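Local coordinates for DNA replication protein DnaC (Aquifex aeolicus, PDB 3ECC) that probably binds ATP as a P-loop ATPase and serves as a loader of the replicative helicase during the initiation of bacterial DNA replication, at residues 39-44 against 56-61. Residues are numbered along the deposited sequence; the frame is centred on the assembly and turned at random.
Sequences KGLTFV and VATLKA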
loop_
_atom_site.group_PDB
_atom_site.type_symbol
_atom_site.label_atom_id
_atom_site.label_comp_id
_atom_site.label_asym_id
_atom_site.label_seq_id
_atom_site.Cartn_x
_atom_site.Cartn_y
_atom_site.Cartn_z
ATOM N N LYS A 39 5.929 4.314 9.512
ATOM C CA LYS A 39 5.966 2.886 9.238
ATOM C C LYS A 39 4.659 2.477 8.600
ATOM O O LYS A 39 3.597 2.958 8.985
ATOM C CB LYS A 39 6.190 2.081 10.516
ATOM C CG LYS A 39 7.584 2.226 11.120
ATOM C CD LYS A 39 7.855 1.146 12.167
ATOM C CE LYS A 39 6.955 1.318 13.371
ATOM N NZ LYS A 39 7.047 0.177 14.322
ATOM N N GLY A 40 4.740 1.592 7.618
ATOM C CA GLY A 40 3.547 1.080 6.981
ATOM C C GLY A 40 3.572 -0.426 6.911
ATOM O O GLY A 40 4.366 -1.073 7.591
ATOM N N LEU A 41 2.696 -0.982 6.079
ATOM C CA LEU A 41 2.659 -2.412 5.833
ATOM C C LEU A 41 2.645 -2.660 4.342
ATOM O O LEU A 41 2.158 -1.837 3.571
ATOM C CB LEU A 41 1.416 -3.041 6.467
ATOM C CG LEU A 41 1.141 -2.755 7.949
ATOM C CD1 LEU A 41 -0.297 -3.110 8.301
ATOM C CD2 LEU A 41 2.129 -3.499 8.857
ATOM N N THR A 42 3.186 -3.805 3.945
ATOM C CA THR A 42 3.195 -4.219 2.558
ATOM C C THR A 42 2.545 -5.591 2.418
ATOM O O THR A 42 3.002 -6.572 2.999
ATOM C CB THR A 42 4.624 -4.258 2.003
ATOM O OG1 THR A 42 5.259 -2.990 2.231
ATOM C CG2 THR A 42 4.614 -4.562 0.508
ATOM N N PHE A 43 1.465 -5.643 1.647
ATOM C CA PHE A 43 0.718 -6.878 1.440
ATOM C C PHE A 43 1.041 -7.458 0.073
ATOM O O PHE A 43 0.816 -6.819 -0.956
ATOM C CB PHE A 43 -0.786 -6.616 1.525
ATOM C CG PHE A 43 -1.241 -6.098 2.852
ATOM C CD1 PHE A 43 -1.564 -6.973 3.877
ATOM C CD2 PHE A 43 -1.365 -4.735 3.069
ATOM C CE1 PHE A 43 -1.997 -6.502 5.095
ATOM C CE2 PHE A 43 -1.801 -4.248 4.291
ATOM C CZ PHE A 43 -2.120 -5.131 5.306
ATOM N N VAL A 44 1.571 -8.674 0.071
ATOM C CA VAL A 44 1.954 -9.348 -1.153
ATOM C C VAL A 44 1.121 -10.614 -1.296
ATOM O O VAL A 44 0.672 -11.175 -0.303
ATOM C CB VAL A 44 3.456 -9.705 -1.132
ATOM C CG1 VAL A 44 3.945 -10.060 -2.523
ATOM C CG2 VAL A 44 4.264 -8.540 -0.594
ATOM N N VAL A 56 -7.815 -1.682 3.421
ATOM C CA VAL A 56 -8.916 -0.763 3.703
ATOM C C VAL A 56 -9.312 -0.878 5.175
ATOM O O VAL A 56 -9.587 0.133 5.843
ATOM C CB VAL A 56 -10.132 -1.017 2.786
ATOM C CG1 VAL A 56 -11.286 -0.095 3.161
ATOM C CG2 VAL A 56 -9.751 -0.802 1.330
ATOM N N ALA A 57 -9.303 -2.112 5.684
ATOM C CA ALA A 57 -9.532 -2.380 7.105
ATOM C C ALA A 57 -8.542 -1.618 7.984
ATOM O O ALA A 57 -8.944 -0.939 8.936
ATOM C CB ALA A 57 -9.450 -3.878 7.386
ATOM N N THR A 58 -7.255 -1.720 7.651
ATOM C CA THR A 58 -6.203 -1.055 8.415
ATOM C C THR A 58 -6.409 0.458 8.407
ATOM O O THR A 58 -6.253 1.122 9.431
ATOM C CB THR A 58 -4.802 -1.395 7.867
ATOM O OG1 THR A 58 -4.670 -2.812 7.729
ATOM C CG2 THR A 58 -3.726 -0.895 8.804
ATOM N N LEU A 59 -6.798 0.988 7.255
ATOM C CA LEU A 59 -6.989 2.428 7.102
ATOM C C LEU A 59 -8.116 2.936 8.005
ATOM O O LEU A 59 -8.008 4.019 8.597
ATOM C CB LEU A 59 -7.263 2.772 5.634
ATOM C CG LEU A 59 -7.551 4.223 5.243
ATOM C CD1 LEU A 59 -6.393 5.125 5.605
ATOM C CD2 LEU A 59 -7.859 4.322 3.754
ATOM N N LYS A 60 -9.183 2.139 8.108
ATOM C CA LYS A 60 -10.343 2.462 8.941
ATOM C C LYS A 60 -10.025 2.313 10.426
ATOM O O LYS A 60 -10.387 3.172 11.235
ATOM C CB LYS A 60 -11.519 1.550 8.587
ATOM C CG LYS A 60 -12.503 2.125 7.595
ATOM C CD LYS A 60 -13.508 1.059 7.142
ATOM C CE LYS A 60 -14.306 0.462 8.317
ATOM N NZ LYS A 60 -15.291 1.420 8.936
ATOM N N ALA A 61 -9.339 1.223 10.773
ATOM C CA ALA A 61 -8.986 0.945 12.158
ATOM C C ALA A 61 -8.137 2.067 12.748
ATOM O O ALA A 61 -8.363 2.495 13.877
ATOM C CB ALA A 61 -8.266 -0.387 12.265
#
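L41 and F43, on one face of the strand 40-45, meet a single residue, T58, of the helix 51-65. Strand and helix are joined by the Walker A P-loop, the phosphate-binding loop of P-loop NTPases, here in an AAA+-type protein, so the contact packs the P-loop helix back against the strand that leads into it. The strand lies inside the parallel sheet, between 136-141 and 174-178, and a central strand with a helix over its face calls for apolar side chains on that side; leucine and phenylalanine meet the need.

The closely packed part is small. L41 reaches T58 with one branch: its CD1 lies 4.1 Å from CG2 of T58, a methyl-to-methyl touch between side chains that cross obliquely. The CG2 methyl of T58 stands anti to its backbone N, while chi1 of -50° leaves OG1 beside that N. From there the hydroxyl bonds to the carbonyl oxygen of L54, one turn earlier in the helix, which satisfies a buried polar group without help from the strand. Threonine therefore suits the site, its methyl serving the sheet and its hydroxyl the helix. Around this spot I137 of the neighbouring strand and I26 and V30 of the helix 17-31 also touch T58.

The looser side is that of the partly exposed L59 and K60, which do not reach the strand; L59 touches V103 in a loop instead. K39 at the strand's start is exposed. Toward the other end, the side chain of F43 lies about 4 Å from that of K51, an ADP-binding residue of the P-loop. The CA atoms of L41 and T58, the nearest pair of the two segments, are 9.3 Å apart, so only side chains meet, and OG1 of T58 lies obliquely to the ring of F43, in van der Waals approach 4.2 Å from its CZ.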